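Side-chain contacts in thiamine pyrophosphokinase (Saccharomyces cerevisiae, PDB 1IG0), which transfers a diphosphate group from ATP to thiamine, making thiamine diphosphate as a homodimer: residues B[154-157]-B[158-161]; B[50-53]-B[54-58]; B[283-286]-B[287-290]. One frame throughout, in Å; residues are numbered along the deposited sequence.

Contact 1 (B[154-157]-B[158-161]); sequences QSNH and GIEL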
loop_
_atom_site.group_PDB
_atom_site.type_symbol
_atom_site.label_atom_id
_atom_site.label_comp_id
_atom_site.label_asym_id
_atom_site.label_seq_id
_atom_site.Cartn_x
_atom_site.Cartn_y
_atom_site.Cartn_z
ATOM N N GLN B 154 37.391 -12.357 13.057
ATOM C CA GLN B 154 36.766 -12.918 11.865
ATOM C C GLN B 154 35.990 -11.844 11.111
ATOM O O GLN B 154 35.368 -10.972 11.718
ATOM C CB GLN B 154 35.824 -14.063 12.248
ATOM C CG GLN B 154 36.527 -15.268 12.847
ATOM C CD GLN B 154 37.437 -15.950 11.851
ATOM O OE1 GLN B 154 36.982 -16.673 10.966
ATOM N NE2 GLN B 154 38.735 -15.712 11.983
ATOM N N SER B 155 36.031 -11.913 9.785
ATOM C CA SER B 155 35.329 -10.946 8.954
ATOM C C SER B 155 33.822 -11.022 9.176
ATOM O O SER B 155 33.289 -12.055 9.583
ATOM C CB SER B 155 35.648 -11.187 7.477
ATOM O OG SER B 155 35.265 -12.491 7.078
ATOM N N ASN B 156 33.145 -9.912 8.908
ATOM C CA ASN B 156 31.699 -9.816 9.066
ATOM C C ASN B 156 31.272 -10.109 10.502
ATOM O O ASN B 156 30.194 -10.648 10.750
ATOM C CB ASN B 156 30.998 -10.773 8.095
ATOM C CG ASN B 156 29.568 -10.357 7.801
ATOM O OD1 ASN B 156 29.294 -9.183 7.551
ATOM N ND2 ASN B 156 28.650 -11.318 7.815
ATOM N N HIS B 157 32.135 -9.744 11.446
ATOM C CA HIS B 157 31.866 -9.941 12.865
ATOM C C HIS B 157 31.583 -11.393 13.246
ATOM O O HIS B 157 30.872 -11.661 14.213
ATOM C CB HIS B 157 30.699 -9.046 13.289
ATOM C CG HIS B 157 30.966 -7.585 13.097
ATOM N ND1 HIS B 157 31.820 -6.872 13.911
ATOM C CD2 HIS B 157 30.515 -6.710 12.168
ATOM C CE1 HIS B 157 31.884 -5.622 13.492
ATOM N NE2 HIS B 157 31.101 -5.497 12.435
ATOM N N GLY B 158 32.150 -12.325 12.482
ATOM C CA GLY B 158 31.961 -13.737 12.767
ATOM C C GLY B 158 30.609 -14.295 12.374
ATOM O O GLY B 158 30.247 -15.401 12.775
ATOM N N ILE B 159 29.857 -13.535 11.587
ATOM C CA ILE B 159 28.536 -13.967 11.145
ATOM C C ILE B 159 28.631 -14.563 9.744
ATOM O O ILE B 159 29.150 -13.925 8.827
ATOM C CB ILE B 159 27.551 -12.779 11.130
ATOM C CG1 ILE B 159 27.489 -12.151 12.524
ATOM C CG2 ILE B 159 26.167 -13.245 10.698
ATOM C CD1 ILE B 159 26.706 -10.857 12.589
ATOM N N GLU B 160 28.133 -15.787 9.582
ATOM C CA GLU B 160 28.167 -16.463 8.289
ATOM C C GLU B 160 27.530 -15.561 7.231
ATOM O O GLU B 160 26.386 -15.128 7.373
ATOM C CB GLU B 160 27.440 -17.807 8.385
ATOM C CG GLU B 160 27.660 -18.716 7.188
ATOM C CD GLU B 160 26.695 -18.432 6.059
ATOM O OE1 GLU B 160 27.098 -18.549 4.882
ATOM O OE2 GLU B 160 25.525 -18.106 6.349
ATOM N N LEU B 161 28.287 -15.287 6.172
ATOM C CA LEU B 161 27.868 -14.400 5.089
ATOM C C LEU B 161 26.537 -14.614 4.370
ATOM O O LEU B 161 25.837 -13.644 4.084
ATOM C CB LEU B 161 28.983 -14.317 4.043
ATOM C CG LEU B 161 30.165 -13.421 4.421
ATOM C CD1 LEU B 161 31.270 -13.550 3.385
ATOM C CD2 LEU B 161 29.687 -11.978 4.521
#
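Asn156 and Ile159 face each other across two overlapping turns, in which Gly158 N donates to Ser155 O over 3.1 Å and Ile159 N to Asn156 O over 3.0 Å while the backbone runs left-handed through Asn156, His157 and Gly158. The side chain of Asn156 adds a third bond of the same span: its ND2 gives a hydrogen to Ile159 O at 2.8 Å, with an N-H...O angle of 165° and the acceptor close to the amide plane. With CG anti to the backbone N (chi1 -157°), the amide is placed alongside Ile159 O. Its other end is also engaged, because OD1 accepts from Lys118 N; the flat group therefore bridges the turn and strand 115-118, and its rotation is fixed at both ends. Leu161 comes up beside this amide with a single methyl, CD2 lying 3.5 Å from Asn156 ND2, so an apolar branch adjoins the polar link. Ile159, the buried member of the group, brings CB to 3.4 Å from Asn156 O and turns onto Ile117 of the strand. Gln154 contributes little: its CB approaches Gly158 CA to 3.9 Å before the chain bends at chi2 and its amide leads off. The positive phi of Gly158 continues the left-handed course of the two residues before it. Three successive residues with positive phi and two i to i+3 bonds are typical of a short left-handed 3-10 turn, here set in the surface loop between helices 141-148 and 164-175 and tied to strand 115-118 of the catalytic domain.

Contact 2 (B[50-53]-B[54-58]); sequences IPRP and LFYKI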
loop_
_atom_site.group_PDB
_atom_site.type_symbol
_atom_site.label_atom_id
_atom_site.label_comp_id
_atom_site.label_asym_id
_atom_site.label_seq_id
_atom_site.Cartn_x
_atom_site.Cartn_y
_atom_site.Cartn_z
ATOM N N ILE B 50 10.028 12.465 6.978
ATOM C CA ILE B 50 9.503 12.873 8.275
ATOM C C ILE B 50 10.120 14.194 8.735
ATOM O O ILE B 50 11.295 14.460 8.487
ATOM C CB ILE B 50 9.793 11.794 9.344
ATOM C CG1 ILE B 50 9.102 12.154 10.660
ATOM C CG2 ILE B 50 11.297 11.671 9.562
ATOM C CD1 ILE B 50 9.289 11.118 11.760
ATOM N N PRO B 51 9.324 15.051 9.396
ATOM C CA PRO B 51 9.836 16.335 9.880
ATOM C C PRO B 51 10.995 16.116 10.848
ATOM O O PRO B 51 10.992 15.159 11.623
ATOM C CB PRO B 51 8.619 16.952 10.559
ATOM C CG PRO B 51 7.494 16.448 9.714
ATOM C CD PRO B 51 7.858 14.992 9.529
ATOM N N ARG B 52 11.981 17.006 10.802
ATOM C CA ARG B 52 13.154 16.894 11.660
ATOM C C ARG B 52 12.879 16.898 13.158
ATOM O O ARG B 52 13.363 16.028 13.881
ATOM C CB ARG B 52 14.161 17.993 11.321
ATOM C CG ARG B 52 14.980 17.674 10.095
ATOM C CD ARG B 52 15.999 18.742 9.785
ATOM N NE ARG B 52 16.986 18.220 8.850
ATOM C CZ ARG B 52 17.894 17.310 9.178
ATOM N NH1 ARG B 52 17.933 16.834 10.416
ATOM N NH2 ARG B 52 18.758 16.873 8.273
ATOM N N PRO B 53 12.113 17.883 13.650
ATOM C CA PRO B 53 11.820 17.928 15.084
ATOM C C PRO B 53 11.249 16.598 15.579
ATOM O O PRO B 53 11.600 16.118 16.658
ATOM C CB PRO B 53 10.812 19.065 15.189
ATOM C CG PRO B 53 11.239 19.984 14.087
ATOM C CD PRO B 53 11.480 19.017 12.954
ATOM N N LEU B 54 10.367 16.011 14.779
ATOM C CA LEU B 54 9.749 14.738 15.128
ATOM C C LEU B 54 10.787 13.619 15.091
ATOM O O LEU B 54 10.836 12.776 15.985
ATOM C CB LEU B 54 8.611 14.417 14.156
ATOM C CG LEU B 54 7.813 13.147 14.468
ATOM C CD1 LEU B 54 7.171 13.273 15.843
ATOM C CD2 LEU B 54 6.753 12.931 13.403
ATOM N N PHE B 55 11.614 13.619 14.049
ATOM C CA PHE B 55 12.654 12.609 13.896
ATOM C C PHE B 55 13.552 12.579 15.129
ATOM O O PHE B 55 13.816 11.517 15.692
ATOM C CB PHE B 55 13.503 12.909 12.658
ATOM C CG PHE B 55 14.596 11.905 12.417
ATOM C CD1 PHE B 55 14.313 10.669 11.847
ATOM C CD2 PHE B 55 15.907 12.189 12.784
ATOM C CE1 PHE B 55 15.320 9.727 11.644
ATOM C CE2 PHE B 55 16.921 11.254 12.586
ATOM C CZ PHE B 55 16.626 10.021 12.014
ATOM N N TYR B 56 14.019 13.754 15.539
ATOM C CA TYR B 56 14.890 13.882 16.703
ATOM C C TYR B 56 14.249 13.256 17.935
ATOM O O TYR B 56 14.911 12.572 18.717
ATOM C CB TYR B 56 15.168 15.361 16.992
ATOM C CG TYR B 56 15.780 16.135 15.845
ATOM C CD1 TYR B 56 15.586 17.513 15.735
ATOM C CD2 TYR B 56 16.561 15.501 14.878
ATOM C CE1 TYR B 56 16.151 18.241 14.689
ATOM C CE2 TYR B 56 17.133 16.222 13.830
ATOM C CZ TYR B 56 16.923 17.590 13.742
ATOM O OH TYR B 56 17.476 18.309 12.708
ATOM N N LYS B 57 12.955 13.505 18.104
ATOM C CA LYS B 57 12.210 12.992 19.246
ATOM C C LYS B 57 12.040 11.477 19.215
ATOM O O LYS B 57 12.289 10.796 20.211
ATOM C CB LYS B 57 10.834 13.659 19.315
ATOM C CG LYS B 57 10.025 13.277 20.543
ATOM C CD LYS B 57 10.790 13.607 21.815
ATOM C CE LYS B 57 9.983 13.270 23.055
ATOM N NZ LYS B 57 10.738 13.581 24.300
ATOM N N ILE B 58 11.605 10.953 18.075
ATOM C CA ILE B 58 11.408 9.518 17.925
ATOM C C ILE B 58 12.733 8.781 18.084
ATOM O O ILE B 58 12.779 7.665 18.601
ATOM C CB ILE B 58 10.789 9.192 16.549
ATOM C CG1 ILE B 58 9.338 9.682 16.517
ATOM C CG2 ILE B 58 10.872 7.699 16.276
ATOM C CD1 ILE B 58 8.668 9.535 15.174
#
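Arg52 NH1 donates to Tyr56 OH over 2.8 Å, one helical turn further on, in a bond that is short but bent, with an N-H...O angle of 133°. The hydroxyl lies near the guanidinium edge yet tilted out of its plane, and the guanidinium and ring planes stand 39° apart. Tyr56 reaches back to this position because its CG is anti to the carbonyl carbon (chi1 -57°), which lays the ring along the helix toward its N-terminal end; Arg52, extended from CG to NE, runs out to meet it. The ring thereby lies over Arg52 O, which sits 3.1 Å above its plane and also accepts from Tyr56 N in a nearly straight backbone bond. Tyr78 meets the same guanidinium in a cation-pi contact, while Tyr89 packs against the Tyr56 ring. Arg52 and Tyr56 stand at the N-terminal end of helix 52-61, the helical crossover of the beta-alpha-beta unit between strands 38-43 and 64-68. Pro51 takes the N-cap position, and its carbonyl receives Phe55 N at 2.9 Å; Pro53, lacking an N-H, stands in the first turn, where no earlier helical carbonyl needs one. On the buried face Ile50 precedes the cap and joins the helix as a hydrophobic staple: its CG2 touches Phe55 CD1 at 3.9 Å, the two side chains crossing at about a right angle. The other branch of Ile50, with CG1 anti to the backbone N, carries CD1 to 3.5 Å from Leu54 CD2 and to 3.8 Å from the methyl CD1 of Ile58. Met221 of strand 216-221 lies against both isoleucines, whereas Leu54 turns to Val312 and Leu315 of the C-terminal helix 312-315.

Contact 3 (B[283-286]-B[287-290]); sequences RVSS and SNRF. With VIB (3-(4-amino-2-methyl-pyrimidin-5-ylmethyl)-5-(2-hydroxy-ethyl)-4-methyl-thiazol-3-ium), chain C.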
loop_
_atom_site.group_PDB
_atom_site.type_symbol
_atom_site.label_atom_id
_atom_site.label_comp_id
_atom_site.label_asym_id
_atom_site.label_seq_id
_atom_site.Cartn_x
_atom_site.Cartn_y
_atom_site.Cartn_z
ATOM N N ARG B 283 -15.864 -5.043 0.755
ATOM C CA ARG B 283 -16.441 -4.629 2.027
ATOM C C ARG B 283 -15.335 -4.301 3.017
ATOM O O ARG B 283 -14.934 -5.138 3.826
ATOM C CB ARG B 283 -17.343 -5.729 2.591
ATOM C CG ARG B 283 -18.684 -5.856 1.876
ATOM C CD ARG B 283 -19.469 -7.057 2.385
ATOM N NE ARG B 283 -19.624 -7.039 3.838
ATOM C CZ ARG B 283 -20.561 -6.358 4.489
ATOM N NH1 ARG B 283 -21.449 -5.636 3.818
ATOM N NH2 ARG B 283 -20.601 -6.387 5.813
ATOM N N VAL B 284 -14.847 -3.068 2.941
ATOM C CA VAL B 284 -13.779 -2.590 3.810
ATOM C C VAL B 284 -14.136 -1.215 4.358
ATOM O O VAL B 284 -14.496 -0.312 3.602
ATOM C CB VAL B 284 -12.444 -2.476 3.039
ATOM C CG1 VAL B 284 -11.372 -1.874 3.931
ATOM C CG2 VAL B 284 -12.011 -3.847 2.547
ATOM N N SER B 285 -14.035 -1.062 5.674
ATOM C CA SER B 285 -14.345 0.208 6.310
ATOM C C SER B 285 -13.201 1.195 6.109
ATOM O O SER B 285 -12.207 1.170 6.834
ATOM C CB SER B 285 -14.596 0.007 7.806
ATOM O OG SER B 285 -14.954 1.232 8.426
ATOM N N SER B 286 -13.339 2.057 5.107
ATOM C CA SER B 286 -12.320 3.057 4.822
ATOM C C SER B 286 -12.912 4.426 5.099
ATOM O O SER B 286 -14.127 4.598 5.060
ATOM C CB SER B 286 -11.861 2.966 3.363
ATOM O OG SER B 286 -12.931 3.191 2.462
ATOM N N SER B 287 -12.054 5.398 5.379
ATOM C CA SER B 287 -12.508 6.750 5.678
ATOM C C SER B 287 -13.427 6.794 6.895
ATOM O O SER B 287 -14.369 7.587 6.947
ATOM C CB SER B 287 -13.228 7.358 4.472
ATOM O OG SER B 287 -12.319 7.618 3.417
ATOM N N ASN B 288 -13.166 5.930 7.869
ATOM C CA ASN B 288 -13.964 5.927 9.086
ATOM C C ASN B 288 -13.232 6.913 9.993
ATOM O O ASN B 288 -12.242 7.519 9.577
ATOM C CB ASN B 288 -13.977 4.538 9.728
ATOM C CG ASN B 288 -15.245 4.275 10.531
ATOM O OD1 ASN B 288 -15.772 5.164 11.202
ATOM N ND2 ASN B 288 -15.729 3.040 10.476
ATOM N N ARG B 289 -13.704 7.083 11.220
ATOM C CA ARG B 289 -13.048 8.000 12.143
ATOM C C ARG B 289 -13.523 7.736 13.565
ATOM O O ARG B 289 -14.624 7.230 13.776
ATOM C CB ARG B 289 -13.349 9.455 11.757
ATOM C CG ARG B 289 -14.722 9.940 12.195
ATOM C CD ARG B 289 -15.029 11.332 11.678
ATOM N NE ARG B 289 -15.289 11.327 10.244
ATOM C CZ ARG B 289 -16.360 11.870 9.679
ATOM N NH1 ARG B 289 -17.281 12.465 10.427
ATOM N NH2 ARG B 289 -16.507 11.822 8.363
ATOM N N PHE B 290 -12.683 8.071 14.537
ATOM C CA PHE B 290 -13.026 7.879 15.941
ATOM C C PHE B 290 -14.056 8.920 16.383
ATOM O O PHE B 290 -13.951 10.095 16.032
ATOM C CB PHE B 290 -11.780 8.033 16.820
ATOM C CG PHE B 290 -10.705 7.016 16.556
ATOM C CD1 PHE B 290 -9.367 7.400 16.555
ATOM C CD2 PHE B 290 -11.017 5.676 16.343
ATOM C CE1 PHE B 290 -8.356 6.468 16.347
ATOM C CE2 PHE B 290 -10.010 4.734 16.134
ATOM C CZ PHE B 290 -8.677 5.132 16.137
HETATM C CM2 VIB C . -18.687 0.608 7.716
HETATM N N4A VIB C . -19.988 4.773 5.368
HETATM C CM4 VIB C . -16.728 8.630 4.654
HETATM O O1 VIB C . -14.406 7.442 0.712
HETATM C C7 VIB C . -14.785 8.711 1.255
HETATM C C6 VIB C . -16.296 8.696 1.605
HETATM C C2 VIB C . -17.113 5.296 3.338
HETATM S S1 VIB C . -16.795 5.822 1.655
HETATM C C5 VIB C . -16.625 7.447 2.419
HETATM C C4 VIB C . -16.813 7.398 3.765
HETATM N N3 VIB C . -17.078 6.215 4.200
HETATM C C7A VIB C . -17.326 5.900 5.635
HETATM C C4A VIB C . -18.995 4.017 6.023
HETATM N N3A VIB C . -19.319 2.739 6.528
HETATM C C2A VIB C . -18.343 1.969 7.181
HETATM N N1A VIB C . -17.042 2.483 7.334
HETATM C C6A VIB C . -16.715 3.758 6.832
HETATM C C5A VIB C . -17.688 4.534 6.176
#
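Asn288 CB lies 3.7 Å from Ser285 OG. On the ligand side, Asn288 CB is 4.1 Å from VIB C6A, in the pyrimidine of thiamine, and CG keeps much the same company. From CG the amide divides its work. ND2 donates to Ser285 OG at 2.8 Å, with the hydroxyl near the amide plane, and also to Trp270 O, while OD1 accepts Arg289 N on a lone pair, so both ends are held and the flat group cannot readily flip. The serine oxygen in turn donates to N1A of thiamine over 2.7 Å; Asn288 thus lines the pocket and also steadies the hydroxyl that bonds the pyrimidine nitrogen. With alanine in place of Asn288, Ser285 OG would probably lose its amide donor and be freer to turn away from N1A. The chain turns a corner at Ser287, between the short strands 285-286 and 288-289, whose backbones bond to Leu253 and Cys251 of strand 248-254; this corner forms one wall of the thiamine pocket in the vitamin B1 binding domain. At the corner Ser287 OG receives a weak bond, 3.4 Å long, from thiamine O1, the hydroxyl that takes up the diphosphate. Ser286 O comes within 3.2 Å of C6A. The site is shared across the dimer: Asp197 of the second subunit accepts Ser287 N, and Gln122 O of that subunit bonds to the same thiamine.

The three contacts are separate in space: contacts 2 and 3 come within about 17 Å at their nearest atoms, and contacts 1 and 3 lie on opposite sides of the chain's centre. Contact 1 belongs to the surface, contact 3 is buried, and contact 2 is partly so, its apolar face turned inward and its arginine-tyrosine pair on the outer side. Contact 1 is a loop beside strand 115-118, and contact 2 is the start of the crossover helix 52-61. An asparagine amide organises both 1 and 3: in contact 1 it joins backbone groups, whereas in contact 3 it bonds backbone and also a hydroxyl that binds thiamine.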